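Side-chain contacts in beta-catenin homolog sys-1 (Caenorhabditis elegans, PDB 3C2G), which regulates transcription as a beta-catenin of the Wnt signaling asymmetry pathway, activating or repressing target genes through direct partners such as the TCF transcription factor pop-1: residues A[256-259]-A[260-263]; A[296-299]-A[300-303]; A[305-308]-A[309-312]; A[334-338]-A[339-343]. All blocks are in the same frame, centred on the assembly; numbering follows the deposited sequence.

Contact 1: A[256-259]-A[260-263]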
ATOM      1  N   LEU A 256       1.321   8.513 -22.161  1.00 27.23           N
ATOM      2  CA  LEU A 256       2.227   9.077 -21.171  1.00 26.47           C
ATOM      3  C   LEU A 256       1.643   9.019 -19.761  1.00 26.59           C
ATOM      4  O   LEU A 256       2.363   8.735 -18.821  1.00 26.89           O
ATOM      5  CB  LEU A 256       2.639  10.489 -21.554  1.00 25.44           C
ATOM      6  CG  LEU A 256       3.616  10.609 -22.737  1.00 25.62           C
ATOM      7  CD1 LEU A 256       3.835  12.060 -23.101  1.00 23.82           C
ATOM      8  CD2 LEU A 256       4.968   9.916 -22.496  1.00 24.44           C
ATOM      9  N   ILE A 257       0.339   9.246 -19.625  1.00 27.16           N
ATOM     10  CA  ILE A 257      -0.310   9.160 -18.328  1.00 27.35           C
ATOM     11  C   ILE A 257      -0.137   7.753 -17.814  1.00 28.23           C
ATOM     12  O   ILE A 257       0.247   7.531 -16.656  1.00 28.68           O
ATOM     13  CB  ILE A 257      -1.808   9.533 -18.409  1.00 27.73           C
ATOM     14  CG1 ILE A 257      -1.968  11.061 -18.473  1.00 28.03           C
ATOM     15  CG2 ILE A 257      -2.603   8.957 -17.213  1.00 25.96           C
ATOM     16  CD1 ILE A 257      -3.375  11.524 -18.844  1.00 27.52           C
ATOM     17  N   GLN A 258      -0.410   6.800 -18.700  1.00 29.21           N
ATOM     18  CA  GLN A 258      -0.306   5.374 -18.388  1.00 28.69           C
ATOM     19  C   GLN A 258       1.141   5.002 -18.042  1.00 27.06           C
ATOM     20  O   GLN A 258       1.370   4.215 -17.131  1.00 27.42           O
ATOM     21  CB  GLN A 258      -0.866   4.537 -19.547  1.00 28.95           C
ATOM     22  CG  GLN A 258      -1.691   3.304 -19.130  1.00 35.08           C
ATOM     23  CD  GLN A 258      -2.921   3.615 -18.244  1.00 42.17           C
ATOM     24  OE1 GLN A 258      -3.639   4.608 -18.447  1.00 46.13           O
ATOM     25  NE2 GLN A 258      -3.168   2.746 -17.262  1.00 42.16           N
ATOM     26  N   VAL A 259       2.110   5.582 -18.742  1.00 25.89           N
ATOM     27  CA  VAL A 259       3.510   5.387 -18.396  1.00 26.71           C
ATOM     28  C   VAL A 259       3.812   5.851 -16.953  1.00 27.08           C
ATOM     29  O   VAL A 259       4.540   5.185 -16.217  1.00 27.05           O
ATOM     30  CB  VAL A 259       4.452   6.108 -19.383  1.00 27.06           C
ATOM     31  CG1 VAL A 259       5.864   6.240 -18.789  1.00 27.74           C
ATOM     32  CG2 VAL A 259       4.505   5.370 -20.705  1.00 26.81           C
ATOM     33  N   ILE A 260       3.239   6.984 -16.550  1.00 26.64           N
ATOM     34  CA  ILE A 260       3.431   7.502 -15.195  1.00 25.72           C
ATOM     35  C   ILE A 260       2.795   6.580 -14.136  1.00 25.81           C
ATOM     36  O   ILE A 260       3.387   6.310 -13.086  1.00 26.32           O
ATOM     37  CB  ILE A 260       2.862   8.928 -15.081  1.00 25.23           C
ATOM     38  CG1 ILE A 260       3.723   9.903 -15.868  1.00 22.21           C
ATOM     39  CG2 ILE A 260       2.705   9.353 -13.612  1.00 24.71           C
ATOM     40  CD1 ILE A 260       2.952  11.121 -16.312  1.00 25.62           C
ATOM     41  N   ILE A 261       1.587   6.115 -14.417  1.00 25.40           N
ATOM     42  CA  ILE A 261       0.862   5.232 -13.517  1.00 26.10           C
ATOM     43  C   ILE A 261       1.573   3.893 -13.317  1.00 27.86           C
ATOM     44  O   ILE A 261       1.696   3.413 -12.197  1.00 29.71           O
ATOM     45  CB  ILE A 261      -0.601   5.033 -13.988  1.00 25.70           C
ATOM     46  CG1 ILE A 261      -1.370   6.359 -13.849  1.00 25.98           C
ATOM     47  CG2 ILE A 261      -1.271   3.912 -13.215  1.00 22.79           C
ATOM     48  CD1 ILE A 261      -2.790   6.364 -14.396  1.00 25.11           C
ATOM     49  N   ARG A 262       2.068   3.303 -14.389  1.00 28.64           N
ATOM     50  CA  ARG A 262       2.803   2.055 -14.268  1.00 29.92           C
ATOM     51  C   ARG A 262       4.169   2.247 -13.599  1.00 28.47           C
ATOM     52  O   ARG A 262       4.692   1.328 -12.974  1.00 28.88           O
ATOM     53  CB  ARG A 262       2.947   1.373 -15.637  1.00 29.51           C
ATOM     54  CG  ARG A 262       1.616   0.828 -16.212  1.00 31.66           C
ATOM     55  CD  ARG A 262       1.862   0.215 -17.599  1.00 33.90           C
ATOM     56  NE  ARG A 262       0.644  -0.213 -18.291  1.00 42.57           N
ATOM     57  CZ  ARG A 262       0.313  -1.481 -18.534  1.00 44.41           C
ATOM     58  NH1 ARG A 262       1.109  -2.475 -18.145  1.00 46.66           N
ATOM     59  NH2 ARG A 262      -0.815  -1.754 -19.178  1.00 43.51           N
ATOM     60  N   THR A 263       4.751   3.430 -13.733  1.00 27.03           N
ATOM     61  CA  THR A 263       5.971   3.742 -13.000  1.00 27.04           C
ATOM     62  C   THR A 263       5.695   3.851 -11.497  1.00 27.56           C
ATOM     63  O   THR A 263       6.489   3.365 -10.702  1.00 27.58           O
ATOM     64  CB  THR A 263       6.614   5.014 -13.520  1.00 27.29           C
ATOM     65  OG1 THR A 263       6.988   4.813 -14.888  1.00 28.65           O
ATOM     66  CG2 THR A 263       7.847   5.377 -12.714  1.00 26.38           C
TER

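Contact 2: A[296-299]-A[300-303]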
ATOM      1  N   PRO A 296      -4.191  17.147 -13.716  1.00 32.11           N
ATOM      2  CA  PRO A 296      -5.569  16.791 -13.382  1.00 32.08           C
ATOM      3  C   PRO A 296      -6.040  15.513 -14.062  1.00 31.76           C
ATOM      4  O   PRO A 296      -6.713  15.555 -15.084  1.00 32.54           O
ATOM      5  CB  PRO A 296      -6.379  18.008 -13.843  1.00 32.19           C
ATOM      6  CG  PRO A 296      -5.540  18.626 -14.949  1.00 33.50           C
ATOM      7  CD  PRO A 296      -4.100  18.286 -14.656  1.00 32.02           C
ATOM      8  N   ASN A 297      -5.679  14.382 -13.470  1.00 31.42           N
ATOM      9  CA  ASN A 297      -6.181  13.082 -13.865  1.00 30.47           C
ATOM     10  C   ASN A 297      -6.254  12.186 -12.626  1.00 31.73           C
ATOM     11  O   ASN A 297      -5.237  11.940 -11.952  1.00 32.08           O
ATOM     12  CB  ASN A 297      -5.275  12.462 -14.929  1.00 29.78           C
ATOM     13  CG  ASN A 297      -5.682  11.050 -15.283  1.00 28.18           C
ATOM     14  OD1 ASN A 297      -5.410  10.105 -14.540  1.00 27.36           O
ATOM     15  ND2 ASN A 297      -6.351  10.898 -16.414  1.00 27.79           N
ATOM     16  N   ASN A 298      -7.453  11.692 -12.336  1.00 31.88           N
ATOM     17  CA  ASN A 298      -7.718  10.997 -11.089  1.00 32.82           C
ATOM     18  C   ASN A 298      -7.035   9.650 -10.910  1.00 33.24           C
ATOM     19  O   ASN A 298      -6.680   9.283  -9.788  1.00 34.34           O
ATOM     20  CB  ASN A 298      -9.231  10.910 -10.837  1.00 32.87           C
ATOM     21  CG  ASN A 298      -9.846  12.278 -10.613  1.00 36.21           C
ATOM     22  OD1 ASN A 298      -9.129  13.284 -10.545  1.00 39.43           O
ATOM     23  ND2 ASN A 298     -11.166  12.333 -10.500  1.00 38.34           N
ATOM     24  N   ASP A 299      -6.842   8.908 -11.993  1.00 33.37           N
ATOM     25  CA  ASP A 299      -6.125   7.641 -11.892  1.00 33.39           C
ATOM     26  C   ASP A 299      -4.683   7.920 -11.531  1.00 32.09           C
ATOM     27  O   ASP A 299      -4.096   7.252 -10.691  1.00 32.11           O
ATOM     28  CB  ASP A 299      -6.207   6.844 -13.203  1.00 34.34           C
ATOM     29  CG  ASP A 299      -7.571   6.178 -13.405  1.00 39.77           C
ATOM     30  OD1 ASP A 299      -8.251   5.873 -12.393  1.00 44.38           O
ATOM     31  OD2 ASP A 299      -7.963   5.951 -14.576  1.00 42.35           O
ATOM     32  N   LEU A 300      -4.126   8.930 -12.179  1.00 31.46           N
ATOM     33  CA  LEU A 300      -2.764   9.334 -11.943  1.00 30.90           C
ATOM     34  C   LEU A 300      -2.631   9.835 -10.495  1.00 29.95           C
ATOM     35  O   LEU A 300      -1.720   9.428  -9.779  1.00 30.25           O
ATOM     36  CB  LEU A 300      -2.352  10.400 -12.974  1.00 30.81           C
ATOM     37  CG  LEU A 300      -0.902  10.877 -13.015  1.00 31.43           C
ATOM     38  CD1 LEU A 300      -0.669  11.734 -14.236  1.00 32.71           C
ATOM     39  CD2 LEU A 300      -0.587  11.694 -11.779  1.00 34.52           C
ATOM     40  N   ILE A 301      -3.556  10.685 -10.060  1.00 28.23           N
ATOM     41  CA  ILE A 301      -3.531  11.186  -8.688  1.00 27.39           C
ATOM     42  C   ILE A 301      -3.681  10.049  -7.662  1.00 26.93           C
ATOM     43  O   ILE A 301      -2.904   9.972  -6.702  1.00 26.89           O
ATOM     44  CB  ILE A 301      -4.558  12.341  -8.463  1.00 27.41           C
ATOM     45  CG1 ILE A 301      -4.150  13.560  -9.301  1.00 26.14           C
ATOM     46  CG2 ILE A 301      -4.654  12.711  -6.968  1.00 25.32           C
ATOM     47  CD1 ILE A 301      -5.268  14.523  -9.597  1.00 24.06           C
ATOM     48  N   ARG A 302      -4.652   9.165  -7.871  1.00 26.34           N
ATOM     49  CA  ARG A 302      -4.804   7.990  -6.999  1.00 27.27           C
ATOM     50  C   ARG A 302      -3.521   7.182  -6.865  1.00 25.81           C
ATOM     51  O   ARG A 302      -3.183   6.724  -5.772  1.00 25.88           O
ATOM     52  CB  ARG A 302      -5.937   7.065  -7.464  1.00 27.53           C
ATOM     53  CG  ARG A 302      -7.297   7.402  -6.889  1.00 33.08           C
ATOM     54  CD  ARG A 302      -8.296   6.267  -7.101  1.00 39.52           C
ATOM     55  NE  ARG A 302      -8.774   6.215  -8.480  1.00 45.04           N
ATOM     56  CZ  ARG A 302      -9.757   6.973  -8.969  1.00 49.94           C
ATOM     57  NH1 ARG A 302     -10.381   7.853  -8.193  1.00 52.08           N
ATOM     58  NH2 ARG A 302     -10.121   6.855 -10.246  1.00 53.33           N
ATOM     59  N   ALA A 303      -2.813   7.001  -7.975  1.00 24.61           N
ATOM     60  CA  ALA A 303      -1.658   6.126  -7.978  1.00 23.88           C
ATOM     61  C   ALA A 303      -0.446   6.774  -7.315  1.00 23.37           C
ATOM     62  O   ALA A 303       0.330   6.099  -6.657  1.00 23.64           O
ATOM     63  CB  ALA A 303      -1.330   5.657  -9.389  1.00 23.41           C
TER

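Contact 3: A[305-308]-A[309-312]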
ATOM      1  N   CYS A 305      -0.608   9.136  -4.907  1.00 25.17           N
ATOM      2  CA  CYS A 305      -0.911   9.227  -3.478  1.00 26.48           C
ATOM      3  C   CYS A 305      -0.758   7.888  -2.753  1.00 26.53           C
ATOM      4  O   CYS A 305      -0.308   7.848  -1.605  1.00 26.32           O
ATOM      5  CB  CYS A 305      -2.283   9.873  -3.256  1.00 26.07           C
ATOM      6  SG  CYS A 305      -2.290  11.659  -3.763  1.00 34.05           S
ATOM      7  N   LYS A 306      -1.103   6.803  -3.443  1.00 27.38           N
ATOM      8  CA  LYS A 306      -0.874   5.426  -2.969  1.00 29.26           C
ATOM      9  C   LYS A 306       0.609   5.178  -2.656  1.00 27.84           C
ATOM     10  O   LYS A 306       0.943   4.620  -1.614  1.00 28.63           O
ATOM     11  CB  LYS A 306      -1.344   4.438  -4.038  1.00 30.11           C
ATOM     12  CG  LYS A 306      -1.437   2.977  -3.607  1.00 31.74           C
ATOM     13  CD  LYS A 306      -1.598   2.074  -4.856  1.00 33.71           C
ATOM     14  CE  LYS A 306      -1.900   0.587  -4.526  1.00 39.53           C
ATOM     15  NZ  LYS A 306      -1.020  -0.030  -3.473  1.00 41.87           N
ATOM     16  N   LEU A 307       1.486   5.608  -3.559  1.00 25.64           N
ATOM     17  CA  LEU A 307       2.912   5.491  -3.361  1.00 24.89           C
ATOM     18  C   LEU A 307       3.436   6.416  -2.237  1.00 24.72           C
ATOM     19  O   LEU A 307       4.303   6.024  -1.467  1.00 24.69           O
ATOM     20  CB  LEU A 307       3.652   5.745  -4.685  1.00 24.37           C
ATOM     21  CG  LEU A 307       5.180   5.569  -4.687  1.00 24.74           C
ATOM     22  CD1 LEU A 307       5.627   4.157  -4.295  1.00 20.97           C
ATOM     23  CD2 LEU A 307       5.805   5.997  -6.027  1.00 24.88           C
ATOM     24  N   LEU A 308       2.908   7.634  -2.157  1.00 24.49           N
ATOM     25  CA  LEU A 308       3.212   8.532  -1.056  1.00 24.58           C
ATOM     26  C   LEU A 308       2.883   7.864   0.266  1.00 24.97           C
ATOM     27  O   LEU A 308       3.701   7.868   1.178  1.00 26.02           O
ATOM     28  CB  LEU A 308       2.441   9.840  -1.181  1.00 24.14           C
ATOM     29  CG  LEU A 308       3.034  10.856  -2.154  1.00 24.94           C
ATOM     30  CD1 LEU A 308       2.145  12.086  -2.243  1.00 27.79           C
ATOM     31  CD2 LEU A 308       4.434  11.250  -1.747  1.00 22.77           C
ATOM     32  N   LEU A 309       1.697   7.273   0.357  1.00 24.63           N
ATOM     33  CA  LEU A 309       1.301   6.557   1.551  1.00 24.90           C
ATOM     34  C   LEU A 309       2.378   5.532   1.918  1.00 25.91           C
ATOM     35  O   LEU A 309       2.800   5.446   3.063  1.00 26.71           O
ATOM     36  CB  LEU A 309      -0.047   5.864   1.324  1.00 24.20           C
ATOM     37  CG  LEU A 309      -0.649   5.131   2.521  1.00 26.82           C
ATOM     38  CD1 LEU A 309      -0.905   6.106   3.693  1.00 24.21           C
ATOM     39  CD2 LEU A 309      -1.926   4.339   2.152  1.00 24.19           C
ATOM     40  N   GLN A 310       2.850   4.792   0.923  1.00 25.74           N
ATOM     41  CA  GLN A 310       3.710   3.661   1.159  1.00 25.82           C
ATOM     42  C   GLN A 310       5.060   4.068   1.714  1.00 25.34           C
ATOM     43  O   GLN A 310       5.685   3.295   2.418  1.00 25.34           O
ATOM     44  CB  GLN A 310       3.912   2.917  -0.149  1.00 26.09           C
ATOM     45  CG  GLN A 310       4.413   1.503   0.014  1.00 28.91           C
ATOM     46  CD  GLN A 310       4.587   0.808  -1.329  1.00 31.60           C
ATOM     47  OE1 GLN A 310       3.688   0.860  -2.178  1.00 35.17           O
ATOM     48  NE2 GLN A 310       5.747   0.171  -1.534  1.00 21.82           N
ATOM     49  N   VAL A 311       5.516   5.268   1.379  1.00 25.27           N
ATOM     50  CA  VAL A 311       6.855   5.723   1.769  1.00 25.90           C
ATOM     51  C   VAL A 311       6.823   6.706   2.960  1.00 26.45           C
ATOM     52  O   VAL A 311       7.863   7.258   3.342  1.00 25.82           O
ATOM     53  CB  VAL A 311       7.625   6.389   0.572  1.00 25.73           C
ATOM     54  CG1 VAL A 311       7.703   5.440  -0.630  1.00 27.28           C
ATOM     55  CG2 VAL A 311       6.993   7.729   0.163  1.00 24.78           C
ATOM     56  N   SER A 312       5.633   6.907   3.524  1.00 26.03           N
ATOM     57  CA  SER A 312       5.381   7.968   4.485  1.00 27.12           C
ATOM     58  C   SER A 312       6.078   7.774   5.839  1.00 28.58           C
ATOM     59  O   SER A 312       6.338   8.744   6.542  1.00 28.39           O
ATOM     60  CB  SER A 312       3.876   8.143   4.690  1.00 26.68           C
ATOM     61  OG  SER A 312       3.302   6.982   5.256  1.00 23.35           O
TER

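Contact 4: A[334-338]-A[339-343]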
ATOM      1  N   GLU A 334      -7.881  18.671   1.068  1.00 41.22           N
ATOM      2  CA  GLU A 334      -8.996  19.582   1.285  1.00 43.63           C
ATOM      3  C   GLU A 334     -10.049  19.578   0.159  1.00 43.28           C
ATOM      4  O   GLU A 334     -11.248  19.576   0.452  1.00 42.28           O
ATOM      5  CB  GLU A 334      -8.463  21.002   1.509  1.00 43.68           C
ATOM      6  CG  GLU A 334      -9.491  22.005   2.036  1.00 46.14           C
ATOM      7  CD  GLU A 334      -8.900  23.399   2.222  1.00 47.12           C
ATOM      8  OE1 GLU A 334      -7.885  23.723   1.558  1.00 52.94           O
ATOM      9  OE2 GLU A 334      -9.451  24.176   3.030  1.00 51.87           O
ATOM     10  N   ILE A 335      -9.612  19.570  -1.107  1.00 43.68           N
ATOM     11  CA  ILE A 335     -10.562  19.694  -2.230  1.00 44.48           C
ATOM     12  C   ILE A 335     -10.847  18.426  -3.048  1.00 45.07           C
ATOM     13  O   ILE A 335     -11.884  18.348  -3.712  1.00 45.52           O
ATOM     14  CB  ILE A 335     -10.255  20.910  -3.195  1.00 44.72           C
ATOM     15  CG1 ILE A 335      -9.468  20.490  -4.454  1.00 45.91           C
ATOM     16  CG2 ILE A 335      -9.658  22.118  -2.441  1.00 44.26           C
ATOM     17  CD1 ILE A 335      -7.954  20.419  -4.316  1.00 46.71           C
ATOM     18  N   HIS A 336      -9.957  17.437  -3.011  1.00 45.39           N
ATOM     19  CA  HIS A 336     -10.150  16.253  -3.853  1.00 45.44           C
ATOM     20  C   HIS A 336     -11.302  15.385  -3.382  1.00 46.06           C
ATOM     21  O   HIS A 336     -11.294  14.899  -2.259  1.00 46.43           O
ATOM     22  CB  HIS A 336      -8.890  15.411  -3.995  1.00 44.98           C
ATOM     23  CG  HIS A 336      -8.927  14.506  -5.182  1.00 44.45           C
ATOM     24  ND1 HIS A 336      -8.347  14.839  -6.388  1.00 43.75           N
ATOM     25  CD2 HIS A 336      -9.518  13.304  -5.369  1.00 44.52           C
ATOM     26  CE1 HIS A 336      -8.559  13.871  -7.258  1.00 43.94           C
ATOM     27  NE2 HIS A 336      -9.261  12.924  -6.663  1.00 46.13           N
ATOM     28  N   PRO A 337     -12.298  15.178  -4.256  1.00 46.77           N
ATOM     29  CA  PRO A 337     -13.546  14.563  -3.813  1.00 47.02           C
ATOM     30  C   PRO A 337     -13.536  13.044  -3.589  1.00 47.69           C
ATOM     31  O   PRO A 337     -14.540  12.499  -3.103  1.00 48.99           O
ATOM     32  CB  PRO A 337     -14.531  14.933  -4.924  1.00 47.03           C
ATOM     33  CG  PRO A 337     -13.692  15.125  -6.144  1.00 47.01           C
ATOM     34  CD  PRO A 337     -12.316  15.529  -5.692  1.00 46.48           C
ATOM     35  N   ASP A 338     -12.445  12.345  -3.895  1.00 47.02           N
ATOM     36  CA  ASP A 338     -12.507  10.894  -3.703  1.00 46.11           C
ATOM     37  C   ASP A 338     -11.778  10.307  -2.491  1.00 45.20           C
ATOM     38  O   ASP A 338     -10.635  10.670  -2.165  1.00 44.53           O
ATOM     39  CB  ASP A 338     -12.351  10.125  -5.033  1.00 47.28           C
ATOM     40  CG  ASP A 338     -11.132   9.262  -5.096  1.00 47.50           C
ATOM     41  OD1 ASP A 338     -10.052   9.770  -5.439  1.00 50.30           O
ATOM     42  OD2 ASP A 338     -11.270   8.050  -4.861  1.00 50.40           O
ATOM     43  N   ASP A 339     -12.484   9.407  -1.812  1.00 43.87           N
ATOM     44  CA  ASP A 339     -12.056   8.863  -0.529  1.00 42.20           C
ATOM     45  C   ASP A 339     -10.710   8.158  -0.541  1.00 40.63           C
ATOM     46  O   ASP A 339     -10.016   8.159   0.477  1.00 40.68           O
ATOM     47  CB  ASP A 339     -13.129   7.947   0.053  1.00 42.30           C
ATOM     48  CG  ASP A 339     -14.342   8.718   0.564  1.00 45.18           C
ATOM     49  OD1 ASP A 339     -14.226   9.937   0.850  1.00 44.20           O
ATOM     50  OD2 ASP A 339     -15.421   8.097   0.684  1.00 49.23           O
ATOM     51  N   GLU A 340     -10.330   7.568  -1.673  1.00 38.25           N
ATOM     52  CA  GLU A 340      -9.040   6.891  -1.754  1.00 36.73           C
ATOM     53  C   GLU A 340      -7.920   7.902  -1.615  1.00 33.98           C
ATOM     54  O   GLU A 340      -6.909   7.636  -0.978  1.00 33.89           O
ATOM     55  CB  GLU A 340      -8.889   6.122  -3.073  1.00 38.12           C
ATOM     56  CG  GLU A 340      -9.694   4.830  -3.149  1.00 44.26           C
ATOM     57  CD  GLU A 340      -9.319   3.816  -2.068  1.00 51.61           C
ATOM     58  OE1 GLU A 340      -8.108   3.691  -1.747  1.00 53.57           O
ATOM     59  OE2 GLU A 340     -10.243   3.141  -1.544  1.00 54.67           O
ATOM     60  N   VAL A 341      -8.109   9.066  -2.220  1.00 31.23           N
ATOM     61  CA  VAL A 341      -7.128  10.123  -2.139  1.00 29.98           C
ATOM     62  C   VAL A 341      -7.080  10.676  -0.706  1.00 30.02           C
ATOM     63  O   VAL A 341      -5.998  10.892  -0.171  1.00 29.96           O
ATOM     64  CB  VAL A 341      -7.401  11.225  -3.203  1.00 29.92           C
ATOM     65  CG1 VAL A 341      -6.475  12.387  -3.029  1.00 27.83           C
ATOM     66  CG2 VAL A 341      -7.214  10.658  -4.600  1.00 30.41           C
ATOM     67  N   ILE A 342      -8.247  10.863  -0.080  1.00 29.46           N
ATOM     68  CA  ILE A 342      -8.315  11.342   1.295  1.00 29.22           C
ATOM     69  C   ILE A 342      -7.625  10.342   2.207  1.00 29.07           C
ATOM     70  O   ILE A 342      -6.878  10.719   3.117  1.00 29.62           O
ATOM     71  CB  ILE A 342      -9.773  11.548   1.796  1.00 29.64           C
ATOM     72  CG1 ILE A 342     -10.574  12.497   0.886  1.00 30.04           C
ATOM     73  CG2 ILE A 342      -9.787  12.039   3.225  1.00 28.37           C
ATOM     74  CD1 ILE A 342      -9.875  13.767   0.521  1.00 29.37           C
ATOM     75  N   TYR A 343      -7.873   9.068   1.946  1.00 27.64           N
ATOM     76  CA  TYR A 343      -7.290   8.006   2.736  1.00 27.36           C
ATOM     77  C   TYR A 343      -5.781   8.042   2.656  1.00 27.53           C
ATOM     78  O   TYR A 343      -5.120   8.012   3.690  1.00 28.40           O
ATOM     79  CB  TYR A 343      -7.801   6.653   2.278  1.00 27.05           C
ATOM     80  CG  TYR A 343      -7.040   5.499   2.869  1.00 28.60           C
ATOM     81  CD1 TYR A 343      -7.167   5.181   4.239  1.00 27.26           C
ATOM     82  CD2 TYR A 343      -6.204   4.701   2.067  1.00 26.42           C
ATOM     83  CE1 TYR A 343      -6.475   4.111   4.793  1.00 28.11           C
ATOM     84  CE2 TYR A 343      -5.505   3.616   2.613  1.00 26.17           C
ATOM     85  CZ  TYR A 343      -5.637   3.327   3.975  1.00 28.70           C
ATOM     86  OH  TYR A 343      -4.951   2.256   4.532  1.00 28.35           O
TER

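Contact 1: A[256-259]-A[260-263]
Leu256 meets Ile260 through its carbonyl: Ile260 N donates to Leu256 O at 3.0 Å, the i-to-i+4 bond expected in mid-helix. The branch of Ile260 adds to this, because CG1 stands beside its own backbone N and leans toward the preceding turn, bringing CD1 to 3.5 Å from Leu256 O. One turn on from Ile257 comes Ile261, and these two side chains run side by side, pointing the same way. The touch is specific to one branch of each: CG2 of Ile257 reaches CD1 of Ile261 at 3.8 Å. Gln258 lies on the exposed side, where Arg262 N donates to Gln258 O at 3.0 Å. Arg262 is extended from CG to NE, and its guanidinium presents an edge, near its own plane, to the aliphatic CG of Gln258; the 4.3 Å from Gln258 CG to Arg262 NE marks a loose van der Waals approach of a methylene to that edge. Val259 closes the series with an oxygen gripped twice. Thr263 OG1 donates to Val259 O at 2.8 Å and Thr263 N to the same Val259 O at 3.0 Å, from opposite faces of the carbonyl plane. The hydroxyl gets there because OG1 sits beside the threonine's backbone N (chi1 -62°), so a buried polar group is satisfied within its own helix. Around this part of helix 251-270, Leu256 and Val259 pack on helix 224-239, Arg262 and Thr263 on helix 189-198, and Ile260 and Ile261 on the start of helix 298-311.

Contact 2: A[296-299]-A[300-303]
Asn297 and Leu300 form the tight side of this first helical turn, where the asparagine caps the helix. Leu300 N donates to Asn297 OD1 at 2.9 Å with an N-H...O angle of 163° and the donor in the amide C=O plane, a well-aligned bond. CG of Asn297 is anti to its backbone N (chi1 175°), which carries the amide back over the turn; the two side chains cross at about a right angle, with OD1 of Asn297 also 3.4 Å from CB of Leu300. Asn297 contributes its backbone oxygen as well: Ile301 N donates to Asn297 O at 2.8 Å, and CG1 of Ile301 packs 3.3 Å from the same Asn297 O. Both are buried, Leu300 against Ile260 of helix 251-270 and Ile301 against Val341 of helix 339-352.

Asn298 and Asp299 are exposed and Arg302 partly so, which makes theirs the solvent side. Here a salt bridge joins Arg302 NH2 to Asp299 OD1 at 3.0 Å, but carboxylate and guanidinium planes stand 70° apart and OD1 is met on its anti side, out of the carboxylate plane, so this is a single skewed bond. Arg302 folds back through its bend at chi3, which lays one face of its guanidinium over Asn298 O, 3.9 Å from the plane. Arg302 NH1 also makes a long, weak ion pair with Asp338. An N-cap asparagine followed by an acidic residue in the first turn, whose negative charge probably interacts favourably with the positive end of the helix dipole, is typical of a capped alpha-helix start, here in an all-helical armadillo domain.

Contact 3: A[305-308]-A[309-312]
Leu307 and Val311 lie one turn apart on the same side of helix 298-311, in its late part, within the armadillo domain. Their side chains meet only loosely, CD1 of Leu307 lying 4.4 Å from CG1 of Val311, and the closer touches are to backbone oxygens: CG1 of Val311 is 3.5 Å from Leu307 O, and CG2 of Val311 is 3.4 Å from Leu308 O. The hydrogen bonding changes register along this turn. Leu309 N still takes Cys305 O at 2.9 Å, whereas Val311 N makes a weak bond to Leu307 O and a further hydrogen bond to Leu308 O, which it meets from above the carbonyl plane, 64° out of it.

The next shell holds these residues in place: Leu308 packs on Ile289, Leu329 and Phe348, while Leu307 and Val311 share Phe280 of helix 274-282. Leu309 instead lies against an aromatic side chain of the bound peptide and Gln310 against the peptide backbone, so this turn lines part of the ligand-binding surface. Gln310, its chain extended beyond CG, sends NE2 to Gly268 O, and Ser312 OG bonds to Asn351 ND2 of helix 339-352.

The chi1 of 64° in Ser312 sets its hydroxyl between the backbone N and the carbonyl carbon, from where Ser312 OG donates to Leu309 O at 2.7 Å, an oxygen that also accepts from Ser312 N.

Contact 4: A[334-338]-A[339-343]
Asp338, the N-cap of helix 339-352, packs against Val341 where the chain turns from one armadillo-domain helix, 325-335, into the next. The carboxylate of Asp338 is split in use. OD2 caps: Glu340 N donates to Asp338 OD2 at 3.4 Å, a weak bond. OD1 lies at 3.1 Å from CG2 of Val341, a tight approach reached with chi1 of Asp338 at 117°, an unusual value that suggests some strain. The backbone oxygen of Asp338 helps more firmly, accepting from Ile342 N at 3.2 Å (N-H...O 160°) and weakly from Val341 N.

His336 supplies the third surface. Its side chain crosses that of Val341 at about a right angle, and CD2 of His336 comes within 3.6 Å of CG2 of Val341, while CG1 of Val341 lies 3.9 Å from CG of His336. Thus both methyls of the valine are used against the imidazole. CD of Pro337 sits 3.5 Å above one face of that ring, toward its rim.

The acids after the cap have partners outside the turn: Asp339 forms a salt bridge with Lys390 and a hydrogen bond with Tyr379, and Glu340 a salt bridge with Arg393, which probably eases the mutual repulsion of neighbouring acids. Val341 also packs on Ile301 of helix 298-311. Ile342 reaches back from CG1, which stands beside its backbone N, until CD1 of Ile342 is 3.3 Å from His336 O.

Contacts 1 and 3 are largely buried turns built from branched aliphatic side chains, contact 1 within a helix and contact 3 near a helix's C-terminal end, whereas contacts 2 and 4 are partly buried helix starts, each with an N-capping residue and charged side chains at the rim. Contacts 2 and 3 occupy the same helix, 298-311, and their chemistry shifts along it from capping and ion pairing to apolar packing beside the bound peptide. Contact 1 touches contact 2 through Ile261 and Ile260, and contact 4 touches it through Val341 and His336, so 296-303 lies between them. Contacts 3 and 4 meet at Leu309 and Tyr343, CD2 to CE2 3.7 Å, both packing on aromatic peptide side chains.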